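PDB 6OPF: nuclear RNA export factor 2, Panoramix fusion from Drosophila melanogaster, which forms a complex with Panoramix, Piwi and Nxt1 that carries out cotranscriptional transposon silencing in the ovaries, and may be involved in mRNA export. Local coordinates for residues D[15-20]-D[38-43]; D[43-48]-D[88-93]; D[56-61]-D[77-82]. All coordinates share one frame; numbering follows the deposited sequence.

Interaction 1 (D[15-20]-D[38-43])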
ATOM      1  N   LEU D  15      -8.860  14.938   8.934  1.00 34.00           N
ATOM      2  CA  LEU D  15      -8.622  15.125   7.503  1.00 30.25           C
ATOM      3  C   LEU D  15      -9.898  15.562   6.795  1.00 29.95           C
ATOM      4  O   LEU D  15      -9.862  16.429   5.919  1.00 24.10           O
ATOM      5  CB  LEU D  15      -8.091  13.826   6.897  1.00 26.20           C
ATOM      6  CG  LEU D  15      -6.697  13.382   7.350  1.00 26.45           C
ATOM      7  CD1 LEU D  15      -6.382  11.998   6.806  1.00 30.20           C
ATOM      8  CD2 LEU D  15      -5.668  14.371   6.849  1.00 26.40           C
ATOM      9  N   LEU D  16     -11.043  14.984   7.186  1.00 27.77           N
ATOM     10  CA  LEU D  16     -12.326  15.388   6.617  1.00 28.44           C
ATOM     11  C   LEU D  16     -12.626  16.846   6.924  1.00 25.23           C
ATOM     12  O   LEU D  16     -13.126  17.580   6.065  1.00 26.96           O
ATOM     13  CB  LEU D  16     -13.457  14.502   7.148  1.00 29.06           C
ATOM     14  CG  LEU D  16     -13.568  13.086   6.582  1.00 36.09           C
ATOM     15  CD1 LEU D  16     -14.821  12.398   7.129  1.00 42.77           C
ATOM     16  CD2 LEU D  16     -13.558  13.104   5.051  1.00 37.64           C
ATOM     17  N   LEU D  17     -12.327  17.280   8.145  1.00 27.22           N
ATOM     18  CA  LEU D  17     -12.565  18.666   8.516  1.00 26.33           C
ATOM     19  C   LEU D  17     -11.634  19.597   7.752  1.00 24.16           C
ATOM     20  O   LEU D  17     -12.072  20.606   7.189  1.00 22.36           O
ATOM     21  CB  LEU D  17     -12.374  18.841  10.019  1.00 29.57           C
ATOM     22  CG  LEU D  17     -12.408  20.274  10.546  1.00 27.23           C
ATOM     23  CD1 LEU D  17     -13.752  20.872  10.195  1.00 31.90           C
ATOM     24  CD2 LEU D  17     -12.199  20.277  12.049  1.00 36.48           C
ATOM     25  N   PHE D  18     -10.334  19.286   7.751  1.00 25.01           N
ATOM     26  CA  PHE D  18      -9.402  20.078   6.949  1.00 21.17           C
ATOM     27  C   PHE D  18      -9.880  20.183   5.513  1.00 18.88           C
ATOM     28  O   PHE D  18      -9.845  21.270   4.916  1.00 24.21           O
ATOM     29  CB  PHE D  18      -8.002  19.483   7.021  1.00 20.15           C
ATOM     30  CG  PHE D  18      -6.911  20.425   6.544  1.00 23.54           C
ATOM     31  CD1 PHE D  18      -6.401  21.413   7.376  1.00 25.13           C
ATOM     32  CD2 PHE D  18      -6.399  20.319   5.258  1.00 23.83           C
ATOM     33  CE1 PHE D  18      -5.390  22.279   6.930  1.00 27.12           C
ATOM     34  CE2 PHE D  18      -5.372  21.169   4.800  1.00 22.76           C
ATOM     35  CZ  PHE D  18      -4.878  22.151   5.639  1.00 25.50           C
ATOM     36  N   GLN D  19     -10.367  19.076   4.948  1.00 21.16           N
ATOM     37  CA  GLN D  19     -10.829  19.102   3.565  1.00 20.65           C
ATOM     38  C   GLN D  19     -12.088  19.936   3.403  1.00 23.92           C
ATOM     39  O   GLN D  19     -12.261  20.591   2.371  1.00 23.97           O
ATOM     40  CB  GLN D  19     -11.077  17.696   3.041  1.00 21.93           C
ATOM     41  CG  GLN D  19     -11.580  17.648   1.596  1.00 24.37           C
ATOM     42  CD  GLN D  19     -11.503  16.244   1.010  1.00 35.59           C
ATOM     43  OE1 GLN D  19     -12.291  15.365   1.399  1.00 30.97           O
ATOM     44  NE2 GLN D  19     -10.541  16.014   0.088  1.00 20.26           N
ATOM     45  N   GLU D  20     -13.002  19.907   4.387  1.00 23.12           N
ATOM     46  CA  GLU D  20     -14.172  20.763   4.261  1.00 23.90           C
ATOM     47  C   GLU D  20     -13.783  22.234   4.324  1.00 20.52           C
ATOM     48  O   GLU D  20     -14.351  23.056   3.597  1.00 23.28           O
ATOM     49  CB  GLU D  20     -15.212  20.435   5.334  1.00 24.52           C
ATOM     50  CG  GLU D  20     -15.891  19.105   5.070  1.00 31.04           C
ATOM     51  CD  GLU D  20     -17.246  18.979   5.740  1.00 36.63           C
ATOM     52  OE1 GLU D  20     -17.902  20.017   6.015  1.00 38.32           O
ATOM     53  OE2 GLU D  20     -17.646  17.824   5.975  1.00 41.43           O
ATOM     54  N   TRP D  38      -0.184  16.417  12.223  1.00 37.98           N
ATOM     55  CA  TRP D  38      -1.590  16.308  12.604  1.00 36.37           C
ATOM     56  C   TRP D  38      -2.053  17.442  13.503  1.00 36.61           C
ATOM     57  O   TRP D  38      -3.146  17.356  14.086  1.00 37.89           O
ATOM     58  CB  TRP D  38      -1.880  14.949  13.246  1.00 37.95           C
ATOM     59  CG  TRP D  38      -1.579  13.883  12.270  1.00 38.46           C
ATOM     60  CD1 TRP D  38      -0.369  13.294  12.035  1.00 40.30           C
ATOM     61  CD2 TRP D  38      -2.485  13.340  11.309  1.00 40.69           C
ATOM     62  NE1 TRP D  38      -0.481  12.377  11.011  1.00 41.52           N
ATOM     63  CE2 TRP D  38      -1.772  12.390  10.547  1.00 41.97           C
ATOM     64  CE3 TRP D  38      -3.840  13.552  11.028  1.00 39.47           C
ATOM     65  CZ2 TRP D  38      -2.373  11.648   9.524  1.00 41.22           C
ATOM     66  CZ3 TRP D  38      -4.436  12.813  10.008  1.00 38.31           C
ATOM     67  CH2 TRP D  38      -3.703  11.874   9.272  1.00 37.85           C
ATOM     68  N   ASP D  39      -1.270  18.516  13.607  1.00 36.23           N
ATOM     69  CA  ASP D  39      -1.699  19.711  14.319  1.00 40.16           C
ATOM     70  C   ASP D  39      -2.524  20.566  13.372  1.00 35.67           C
ATOM     71  O   ASP D  39      -2.007  21.074  12.365  1.00 35.95           O
ATOM     72  CB  ASP D  39      -0.521  20.511  14.868  1.00 41.44           C
ATOM     73  CG  ASP D  39      -0.975  21.667  15.751  1.00 45.34           C
ATOM     74  OD1 ASP D  39      -1.174  21.435  16.965  1.00 53.31           O
ATOM     75  OD2 ASP D  39      -1.176  22.786  15.233  1.00 42.15           O
ATOM     76  N   PHE D  40      -3.802  20.731  13.707  1.00 32.46           N
ATOM     77  CA  PHE D  40      -4.723  21.407  12.805  1.00 35.12           C
ATOM     78  C   PHE D  40      -4.305  22.853  12.554  1.00 33.47           C
ATOM     79  O   PHE D  40      -4.402  23.346  11.424  1.00 30.60           O
ATOM     80  CB  PHE D  40      -6.138  21.350  13.372  1.00 32.58           C
ATOM     81  CG  PHE D  40      -7.193  21.515  12.342  1.00 34.05           C
ATOM     82  CD1 PHE D  40      -7.694  20.417  11.664  1.00 33.54           C
ATOM     83  CD2 PHE D  40      -7.679  22.774  12.032  1.00 34.66           C
ATOM     84  CE1 PHE D  40      -8.669  20.571  10.703  1.00 32.22           C
ATOM     85  CE2 PHE D  40      -8.652  22.936  11.073  1.00 32.96           C
ATOM     86  CZ  PHE D  40      -9.145  21.836  10.402  1.00 30.02           C
ATOM     87  N   GLU D  41      -3.850  23.554  13.593  1.00 34.94           N
ATOM     88  CA  GLU D  41      -3.458  24.951  13.422  1.00 35.30           C
ATOM     89  C   GLU D  41      -2.229  25.071  12.530  1.00 32.64           C
ATOM     90  O   GLU D  41      -2.157  25.958  11.671  1.00 33.97           O
ATOM     91  CB  GLU D  41      -3.199  25.589  14.784  1.00 39.23           C
ATOM     92  CG  GLU D  41      -2.820  27.055  14.725  1.00 42.22           C
ATOM     93  CD  GLU D  41      -2.349  27.590  16.074  1.00 49.51           C
ATOM     94  OE1 GLU D  41      -2.458  26.863  17.088  1.00 45.64           O
ATOM     95  OE2 GLU D  41      -1.860  28.739  16.116  1.00 53.75           O
ATOM     96  N   ARG D  42      -1.245  24.194  12.727  1.00 30.47           N
ATOM     97  CA  ARG D  42      -0.059  24.221  11.875  1.00 32.89           C
ATOM     98  C   ARG D  42      -0.424  23.918  10.426  1.00 32.58           C
ATOM     99  O   ARG D  42       0.114  24.537   9.494  1.00 33.18           O
ATOM    100  CB  ARG D  42       0.976  23.225  12.403  1.00 36.30           C
ATOM    101  CG  ARG D  42       2.370  23.333  11.775  1.00 41.98           C
ATOM    102  CD  ARG D  42       3.404  22.674  12.678  1.00 44.07           C
ATOM    103  NE  ARG D  42       3.014  22.774  14.087  1.00 52.69           N
ATOM    104  CZ  ARG D  42       2.953  21.742  14.929  1.00 54.27           C
ATOM    105  NH1 ARG D  42       3.262  20.519  14.511  1.00 50.73           N
ATOM    106  NH2 ARG D  42       2.582  21.929  16.192  1.00 54.99           N
ATOM    107  N   ALA D  43      -1.365  22.987  10.219  1.00 33.01           N
ATOM    108  CA  ALA D  43      -1.750  22.594   8.866  1.00 31.71           C
ATOM    109  C   ALA D  43      -2.426  23.739   8.115  1.00 30.65           C
ATOM    110  O   ALA D  43      -2.172  23.936   6.922  1.00 29.65           O
ATOM    111  CB  ALA D  43      -2.660  21.373   8.914  1.00 25.50           C
TER
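Phe-18, on helix 8-22, turns the edge of its ring to Phe-40 and Ala-43 at the start of helix 40-52, and the approach can be followed outward atom by atom. Its CB lies 3.9 Å from Phe-40 CE1, and its backbone is just as involved, since Phe-18 N is 3.6 Å from that same Phe-40 CE1. CG stands anti to the backbone N (chi1 -164°), which swings the ring toward helix 40-52 and brings CD1 over one face of Phe-40, near the rim. Farther out, Phe-18 CE1 touches Ala-43 CB at 3.5 Å. At the tip, CZ approaches Ala-43 O, which lies at the ring edge, near its plane. The two aromatics thus form a T-shaped pair, the edge of Phe-18 toward the face of Phe-40, with planes at 79°. In the compact helical UBA-like fold of the Nxf2 TAP-C domain, this pairing joins helix 8-22 to helix 40-52. Leu-17 adds to it by crossing Phe-40 at about a right angle, its CG 3.6 Å from Phe-40 CZ. Leu-15 packs on the indole of Trp-38: its CG is 3.5 Å from Trp-38 CZ3, while CD1 lies nearest CH2. The indole also makes a cation-pi contact with Lys-11. Next to it, Asp-39 is the N-cap of helix 40-52, its OD2 accepting from Arg-42 N at 2.9 Å through the anti lone pair.

Interaction 2 (D[43-48]-D[88-93])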
ATOM      1  N   ALA D  43      -1.365  22.987  10.219  1.00 33.01           N
ATOM      2  CA  ALA D  43      -1.750  22.594   8.866  1.00 31.71           C
ATOM      3  C   ALA D  43      -2.426  23.739   8.115  1.00 30.65           C
ATOM      4  O   ALA D  43      -2.172  23.936   6.922  1.00 29.65           O
ATOM      5  CB  ALA D  43      -2.660  21.373   8.914  1.00 25.50           C
ATOM      6  N   LEU D  44      -3.307  24.491   8.784  1.00 28.40           N
ATOM      7  CA  LEU D  44      -3.928  25.636   8.117  1.00 29.67           C
ATOM      8  C   LEU D  44      -2.874  26.658   7.710  1.00 28.71           C
ATOM      9  O   LEU D  44      -2.942  27.232   6.618  1.00 26.10           O
ATOM     10  CB  LEU D  44      -4.983  26.282   9.020  1.00 27.04           C
ATOM     11  CG  LEU D  44      -6.242  25.447   9.324  1.00 28.11           C
ATOM     12  CD1 LEU D  44      -7.077  26.100  10.428  1.00 35.29           C
ATOM     13  CD2 LEU D  44      -7.080  25.257   8.077  1.00 24.83           C
ATOM     14  N   LYS D  45      -1.872  26.857   8.561  1.00 30.21           N
ATOM     15  CA  LYS D  45      -0.830  27.835   8.272  1.00 33.92           C
ATOM     16  C   LYS D  45       0.067  27.379   7.126  1.00 32.53           C
ATOM     17  O   LYS D  45       0.491  28.201   6.295  1.00 27.98           O
ATOM     18  CB  LYS D  45      -0.016  28.107   9.536  1.00 34.85           C
ATOM     19  CG  LYS D  45      -0.626  29.218  10.399  1.00 33.59           C
ATOM     20  CD  LYS D  45       0.290  29.584  11.551  1.00 35.55           C
ATOM     21  CE  LYS D  45      -0.133  28.876  12.833  1.00 43.81           C
ATOM     22  NZ  LYS D  45       0.695  29.291  14.001  1.00 45.76           N
ATOM     23  N   LEU D  46       0.386  26.082   7.079  1.00 32.36           N
ATOM     24  CA  LEU D  46       1.143  25.544   5.952  1.00 31.39           C
ATOM     25  C   LEU D  46       0.361  25.696   4.659  1.00 29.68           C
ATOM     26  O   LEU D  46       0.913  26.102   3.622  1.00 27.20           O
ATOM     27  CB  LEU D  46       1.479  24.073   6.186  1.00 31.61           C
ATOM     28  CG  LEU D  46       2.852  23.733   6.748  1.00 42.71           C
ATOM     29  CD1 LEU D  46       2.882  22.272   7.184  1.00 39.61           C
ATOM     30  CD2 LEU D  46       3.950  24.026   5.720  1.00 40.04           C
ATOM     31  N   PHE D  47      -0.929  25.344   4.699  1.00 25.82           N
ATOM     32  CA  PHE D  47      -1.800  25.548   3.549  1.00 25.81           C
ATOM     33  C   PHE D  47      -1.682  26.971   3.023  1.00 26.51           C
ATOM     34  O   PHE D  47      -1.453  27.191   1.826  1.00 27.27           O
ATOM     35  CB  PHE D  47      -3.246  25.242   3.934  1.00 26.38           C
ATOM     36  CG  PHE D  47      -4.245  25.777   2.963  1.00 26.82           C
ATOM     37  CD1 PHE D  47      -4.213  25.377   1.632  1.00 24.99           C
ATOM     38  CD2 PHE D  47      -5.215  26.681   3.379  1.00 25.69           C
ATOM     39  CE1 PHE D  47      -5.134  25.861   0.729  1.00 28.62           C
ATOM     40  CE2 PHE D  47      -6.154  27.172   2.486  1.00 27.45           C
ATOM     41  CZ  PHE D  47      -6.117  26.770   1.160  1.00 28.56           C
ATOM     42  N   ILE D  48      -1.818  27.954   3.918  1.00 26.71           N
ATOM     43  CA  ILE D  48      -1.774  29.356   3.506  1.00 29.03           C
ATOM     44  C   ILE D  48      -0.409  29.703   2.915  1.00 28.97           C
ATOM     45  O   ILE D  48      -0.321  30.395   1.893  1.00 30.11           O
ATOM     46  CB  ILE D  48      -2.121  30.277   4.690  1.00 31.29           C
ATOM     47  CG1 ILE D  48      -3.586  30.106   5.092  1.00 31.27           C
ATOM     48  CG2 ILE D  48      -1.822  31.730   4.333  1.00 31.20           C
ATOM     49  CD1 ILE D  48      -3.888  30.617   6.468  1.00 33.13           C
ATOM     50  N   LEU D  88     -10.181  32.448   8.638  1.00 30.86           N
ATOM     51  CA  LEU D  88     -11.240  32.585   9.639  1.00 36.17           C
ATOM     52  C   LEU D  88     -11.156  31.484  10.701  1.00 35.80           C
ATOM     53  O   LEU D  88     -11.218  31.765  11.904  1.00 36.71           O
ATOM     54  CB  LEU D  88     -12.610  32.583   8.969  1.00 33.56           C
ATOM     55  CG  LEU D  88     -13.778  32.720   9.960  1.00 36.49           C
ATOM     56  CD1 LEU D  88     -13.607  33.976  10.840  1.00 33.54           C
ATOM     57  CD2 LEU D  88     -15.115  32.732   9.220  1.00 34.04           C
ATOM     58  N   VAL D  89     -11.031  30.223  10.272  1.00 34.22           N
ATOM     59  CA  VAL D  89     -10.909  29.113  11.220  1.00 34.35           C
ATOM     60  C   VAL D  89      -9.632  29.252  12.044  1.00 38.24           C
ATOM     61  O   VAL D  89      -9.632  29.020  13.261  1.00 37.91           O
ATOM     62  CB  VAL D  89     -10.952  27.764  10.477  1.00 33.83           C
ATOM     63  CG1 VAL D  89     -10.692  26.610  11.442  1.00 35.97           C
ATOM     64  CG2 VAL D  89     -12.290  27.585   9.766  1.00 27.99           C
ATOM     65  N   LEU D  90      -8.523  29.614  11.389  1.00 37.30           N
ATOM     66  CA  LEU D  90      -7.290  29.931  12.102  1.00 37.83           C
ATOM     67  C   LEU D  90      -7.544  30.971  13.185  1.00 42.22           C
ATOM     68  O   LEU D  90      -7.064  30.837  14.316  1.00 42.51           O
ATOM     69  CB  LEU D  90      -6.235  30.438  11.119  1.00 35.97           C
ATOM     70  CG  LEU D  90      -4.953  29.644  10.867  1.00 39.79           C
ATOM     71  CD1 LEU D  90      -4.031  30.462   9.961  1.00 35.29           C
ATOM     72  CD2 LEU D  90      -4.245  29.292  12.166  1.00 40.52           C
ATOM     73  N   GLU D  91      -8.298  32.024  12.840  1.00 41.74           N
ATOM     74  CA  GLU D  91      -8.663  33.058  13.809  1.00 46.33           C
ATOM     75  C   GLU D  91      -9.359  32.458  15.024  1.00 46.25           C
ATOM     76  O   GLU D  91      -9.035  32.793  16.168  1.00 46.35           O
ATOM     77  CB  GLU D  91      -9.578  34.091  13.149  1.00 46.45           C
ATOM     78  CG  GLU D  91      -8.900  35.297  12.552  1.00 50.13           C
ATOM     79  CD  GLU D  91      -9.903  36.239  11.897  1.00 59.95           C
ATOM     80  OE1 GLU D  91     -10.808  36.738  12.615  1.00 59.58           O
ATOM     81  OE2 GLU D  91      -9.790  36.471  10.666  1.00 58.75           O
ATOM     82  N   GLN D  92     -10.339  31.581  14.788  1.00 45.22           N
ATOM     83  CA  GLN D  92     -11.097  30.998  15.891  1.00 45.18           C
ATOM     84  C   GLN D  92     -10.212  30.136  16.777  1.00 49.89           C
ATOM     85  O   GLN D  92     -10.436  30.048  17.990  1.00 50.44           O
ATOM     86  CB  GLN D  92     -12.271  30.186  15.348  1.00 41.55           C
ATOM     87  CG  GLN D  92     -13.209  30.985  14.449  1.00 42.65           C
ATOM     88  CD  GLN D  92     -13.576  32.334  15.046  1.00 46.22           C
ATOM     89  OE1 GLN D  92     -14.025  32.426  16.191  1.00 39.64           O
ATOM     90  NE2 GLN D  92     -13.377  33.394  14.268  1.00 47.96           N
ATOM     91  N   ILE D  93      -9.197  29.491  16.193  1.00 45.88           N
ATOM     92  CA  ILE D  93      -8.314  28.640  16.988  1.00 49.74           C
ATOM     93  C   ILE D  93      -7.428  29.486  17.891  1.00 54.37           C
ATOM     94  O   ILE D  93      -7.198  29.140  19.058  1.00 58.00           O
ATOM     95  CB  ILE D  93      -7.470  27.727  16.081  1.00 50.30           C
ATOM     96  CG1 ILE D  93      -8.366  26.829  15.230  1.00 48.03           C
ATOM     97  CG2 ILE D  93      -6.520  26.876  16.925  1.00 53.56           C
ATOM     98  CD1 ILE D  93      -7.599  25.918  14.296  1.00 43.27           C
TER
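Leu-44 and Leu-90 meet with no ring or other flat group between them, and the whole interface of 43-48 with 88-93 is aliphatic. The one aromatic ring in either segment, that of Phe-47, makes no contact with 88-93; it packs on Ala-86, earlier in the same Panoramix helix, and on Phe-18 and Ile-56. What remains is a meeting of branched chains, and it illustrates knobs-into-holes packing between two helices. Leu-90 is one knob. Its CG rests 3.8 Å from Leu-44 CB, and its CD1 touches both Lys-45 CG at 3.7 Å and Ile-48 CD1 at 3.5 Å. That last pair meets tip to tip and is tighter than usual for two carbons. Leu-90 also touches Glu-41, so the hole is made by Glu-41, Leu-44, Lys-45 and Ile-48. An uncommon first torsion (chi1 -115°) carries the Leu-90 branch into this position. Lys-45 lends only its aliphatic stem, crossing Leu-90 at about a right angle. The reciprocal knob is Leu-44, whose CD1 lies 3.8 Å from Val-89 CG1 and 3.9 Å from Ile-93 CD1; Ala-86 and Leu-90 complete its hole. No hydrogen bond spans the interface. The segments run roughly antiparallel, at 147° between their directions, and their axes approach to 10.3 Å. Helix 40-52 is part of the Nxf2 UBA domain, which mediates the interaction with Panx, and helix 75-93 belongs to the Panoramix part of this engineered fusion, within its Nxf2-interacting region. Leu-44 also touches Phe-18 of helix 8-22, and helix 40-52 packs against both helix 8-22 and the Panoramix helix.

Interaction 3 (D[56-61]-D[77-82])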
ATOM      1  N   ILE D  56      -0.159  25.457  -5.015  1.00 30.68           N
ATOM      2  CA  ILE D  56      -1.397  24.690  -5.098  1.00 26.90           C
ATOM      3  C   ILE D  56      -2.191  25.196  -6.296  1.00 26.69           C
ATOM      4  O   ILE D  56      -2.625  26.358  -6.307  1.00 27.04           O
ATOM      5  CB  ILE D  56      -2.220  24.773  -3.807  1.00 29.11           C
ATOM      6  CG1 ILE D  56      -1.363  24.382  -2.604  1.00 30.34           C
ATOM      7  CG2 ILE D  56      -3.450  23.864  -3.928  1.00 24.48           C
ATOM      8  CD1 ILE D  56      -2.069  24.523  -1.255  1.00 30.33           C
ATOM      9  N   PRO D  57      -2.379  24.379  -7.332  1.00 27.65           N
ATOM     10  CA  PRO D  57      -3.118  24.840  -8.511  1.00 24.79           C
ATOM     11  C   PRO D  57      -4.599  25.031  -8.216  1.00 29.48           C
ATOM     12  O   PRO D  57      -5.161  24.410  -7.306  1.00 25.47           O
ATOM     13  CB  PRO D  57      -2.883  23.719  -9.533  1.00 29.33           C
ATOM     14  CG  PRO D  57      -2.514  22.505  -8.699  1.00 29.76           C
ATOM     15  CD  PRO D  57      -1.755  23.057  -7.540  1.00 27.86           C
ATOM     16  N   ASP D  58      -5.232  25.914  -9.002  1.00 27.76           N
ATOM     17  CA  ASP D  58      -6.660  26.175  -8.825  1.00 28.61           C
ATOM     18  C   ASP D  58      -7.480  24.885  -8.888  1.00 28.59           C
ATOM     19  O   ASP D  58      -8.414  24.702  -8.101  1.00 27.05           O
ATOM     20  CB  ASP D  58      -7.149  27.167  -9.875  1.00 32.17           C
ATOM     21  CG  ASP D  58      -6.634  28.593  -9.642  1.00 33.12           C
ATOM     22  OD1 ASP D  58      -5.909  28.839  -8.660  1.00 30.92           O
ATOM     23  OD2 ASP D  58      -7.002  29.473 -10.449  1.00 36.55           O
ATOM     24  N   LEU D  59      -7.135  23.957  -9.770  1.00 28.12           N
ATOM     25  CA  LEU D  59      -7.897  22.682  -9.871  1.00 30.48           C
ATOM     26  C   LEU D  59      -7.870  21.890  -8.567  1.00 28.44           C
ATOM     27  O   LEU D  59      -8.718  21.065  -8.409  1.00 29.74           O
ATOM     28  CB  LEU D  59      -7.372  21.727 -10.948  1.00 30.97           C
ATOM     29  CG  LEU D  59      -6.429  22.218 -12.023  1.00 43.46           C
ATOM     30  CD1 LEU D  59      -5.153  21.372 -12.052  1.00 43.79           C
ATOM     31  CD2 LEU D  59      -7.120  22.170 -13.382  1.00 42.01           C
ATOM     32  N   ALA D  60      -6.867  22.080  -7.730  1.00 24.76           N
ATOM     33  CA  ALA D  60      -6.825  21.283  -6.507  1.00 26.07           C
ATOM     34  C   ALA D  60      -7.921  21.657  -5.518  1.00 26.51           C
ATOM     35  O   ALA D  60      -8.125  20.928  -4.538  1.00 25.94           O
ATOM     36  CB  ALA D  60      -5.469  21.412  -5.829  1.00 22.71           C
ATOM     37  N   PHE D  61      -8.624  22.763  -5.741  1.00 25.79           N
ATOM     38  CA  PHE D  61      -9.672  23.213  -4.839  1.00 26.48           C
ATOM     39  C   PHE D  61     -11.060  22.736  -5.266  1.00 25.93           C
ATOM     40  O   PHE D  61     -12.069  23.291  -4.823  1.00 29.09           O
ATOM     41  CB  PHE D  61      -9.635  24.737  -4.723  1.00 26.10           C
ATOM     42  CG  PHE D  61      -8.385  25.259  -4.076  1.00 27.13           C
ATOM     43  CD1 PHE D  61      -8.331  25.426  -2.696  1.00 26.28           C
ATOM     44  CD2 PHE D  61      -7.260  25.577  -4.839  1.00 26.53           C
ATOM     45  CE1 PHE D  61      -7.189  25.906  -2.086  1.00 24.30           C
ATOM     46  CE2 PHE D  61      -6.112  26.056  -4.236  1.00 24.08           C
ATOM     47  CZ  PHE D  61      -6.062  26.226  -2.866  1.00 27.91           C
ATOM     48  N   ASP D  77     -12.200  31.192  -7.979  1.00 41.05           N
ATOM     49  CA  ASP D  77     -12.977  31.712  -6.857  1.00 41.24           C
ATOM     50  C   ASP D  77     -12.878  30.791  -5.656  1.00 34.75           C
ATOM     51  O   ASP D  77     -12.764  31.252  -4.518  1.00 38.28           O
ATOM     52  CB  ASP D  77     -14.439  31.904  -7.263  1.00 41.03           C
ATOM     53  CG  ASP D  77     -14.665  33.192  -8.040  1.00 46.96           C
ATOM     54  OD1 ASP D  77     -13.990  34.196  -7.727  1.00 46.76           O
ATOM     55  OD2 ASP D  77     -15.519  33.196  -8.951  1.00 49.56           O
ATOM     56  N   LYS D  78     -12.916  29.484  -5.894  1.00 33.59           N
ATOM     57  CA  LYS D  78     -12.804  28.531  -4.798  1.00 36.22           C
ATOM     58  C   LYS D  78     -11.466  28.664  -4.074  1.00 32.60           C
ATOM     59  O   LYS D  78     -11.419  28.600  -2.839  1.00 31.41           O
ATOM     60  CB  LYS D  78     -13.022  27.115  -5.331  1.00 35.76           C
ATOM     61  CG  LYS D  78     -14.491  26.858  -5.681  1.00 38.71           C
ATOM     62  CD  LYS D  78     -14.665  25.696  -6.642  1.00 40.11           C
ATOM     63  CE  LYS D  78     -15.265  24.495  -5.947  1.00 43.35           C
ATOM     64  NZ  LYS D  78     -16.514  24.046  -6.621  1.00 43.32           N
ATOM     65  N   ARG D  79     -10.371  28.875  -4.816  1.00 30.53           N
ATOM     66  CA  ARG D  79      -9.078  29.063  -4.161  1.00 31.66           C
ATOM     67  C   ARG D  79      -9.113  30.255  -3.212  1.00 31.31           C
ATOM     68  O   ARG D  79      -8.641  30.167  -2.073  1.00 31.84           O
ATOM     69  CB  ARG D  79      -7.953  29.242  -5.191  1.00 31.38           C
ATOM     70  CG  ARG D  79      -6.562  29.390  -4.546  1.00 31.96           C
ATOM     71  CD  ARG D  79      -5.463  29.669  -5.585  1.00 36.09           C
ATOM     72  NE  ARG D  79      -5.975  30.630  -6.544  1.00 43.07           N
ATOM     73  CZ  ARG D  79      -5.698  31.929  -6.536  1.00 46.06           C
ATOM     74  NH1 ARG D  79      -4.855  32.444  -5.642  1.00 45.17           N
ATOM     75  NH2 ARG D  79      -6.256  32.712  -7.449  1.00 48.89           N
ATOM     76  N   SER D  80      -9.670  31.381  -3.672  1.00 31.87           N
ATOM     77  CA  SER D  80      -9.742  32.580  -2.836  1.00 30.33           C
ATOM     78  C   SER D  80     -10.598  32.345  -1.599  1.00 33.74           C
ATOM     79  O   SER D  80     -10.219  32.721  -0.487  1.00 34.42           O
ATOM     80  CB  SER D  80     -10.290  33.752  -3.651  1.00 33.07           C
ATOM     81  OG  SER D  80      -9.469  34.000  -4.794  1.00 38.69           O
ATOM     82  N   LEU D  81     -11.765  31.726  -1.780  1.00 32.43           N
ATOM     83  CA  LEU D  81     -12.664  31.484  -0.660  1.00 32.96           C
ATOM     84  C   LEU D  81     -12.068  30.489   0.331  1.00 32.89           C
ATOM     85  O   LEU D  81     -12.264  30.616   1.545  1.00 31.92           O
ATOM     86  CB  LEU D  81     -14.000  30.984  -1.192  1.00 33.69           C
ATOM     87  CG  LEU D  81     -15.136  30.823  -0.185  1.00 42.31           C
ATOM     88  CD1 LEU D  81     -15.189  32.026   0.762  1.00 39.01           C
ATOM     89  CD2 LEU D  81     -16.433  30.691  -0.947  1.00 42.49           C
ATOM     90  N   ALA D  82     -11.342  29.484  -0.158  1.00 32.56           N
ATOM     91  CA  ALA D  82     -10.733  28.528   0.761  1.00 29.94           C
ATOM     92  C   ALA D  82      -9.652  29.187   1.608  1.00 30.34           C
ATOM     93  O   ALA D  82      -9.512  28.884   2.799  1.00 25.64           O
ATOM     94  CB  ALA D  82     -10.165  27.345  -0.017  1.00 29.91           C
TER
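Asp-58 and Arg-79 form a salt bridge in which Asp-58 OD1 lies 2.8 Å from Arg-79 NE. The hydrogen bond within it is weak, because the N-H points well off the oxygen, with an angle of 121°. Although carboxylate and guanidinium planes are only 4° apart, OD1 approaches the guanidinium obliquely, so the attraction probably owes more to charge than to a directed bond. A bend at chi3 of Arg-79 turns its NE toward the acid, after the earlier part of the chain has run across Phe-61. There the contact becomes packing. Arg-79 CA sits 3.9 Å from the centroid of the Phe-61 ring, 10° off its normal, a CH-pi contact made by the helix backbone itself. CB lies over the same face, and Arg-79 CG comes to 3.4 Å from Phe-61 CE2. Ala-82, one helical turn on, sets its CB 3.8 Å from Phe-61 CD1. Asp-58 helps from its own side of the ring: its O lies in plane at the ring edge and accepts from Phe-61 N. At the margin, Lys-78 CE passes 3.6 Å from Phe-61 O. The Panx-binding UBA domain of Nxf2 (56-61) here meets the fused Nxf2-interacting region of Panoramix (77-82), largely through one face of the Phe-61 ring. Phe-61 also touches Asn-51 of helix 40-52 and Leu-24, while Ile-56 reaches Trp-28 of helix 26-35.

From the N terminus, interaction 1 comes first: helix 8-22 meets the start of helix 40-52, closing a loop that contains helix 26-35 and lies wholly within the Nxf2 part. Interaction 2 opens after that, on the same helix 40-52, and closes at the far end of the Panoramix helix 75-93. Interaction 3 is nested inside this second loop, joining the 56-61 tail to the earlier turns of helix 75-93. Both these loops pass through the fusion linker and belong to the construct alone. Interactions 1 and 2 share Ala-43 and touch directly, whereas Phe-47 bridges interactions 2 and 3 by packing on Ile-56 and Phe-61. Interactions 1 and 3 do not touch, their nearest atoms about 7 Å apart.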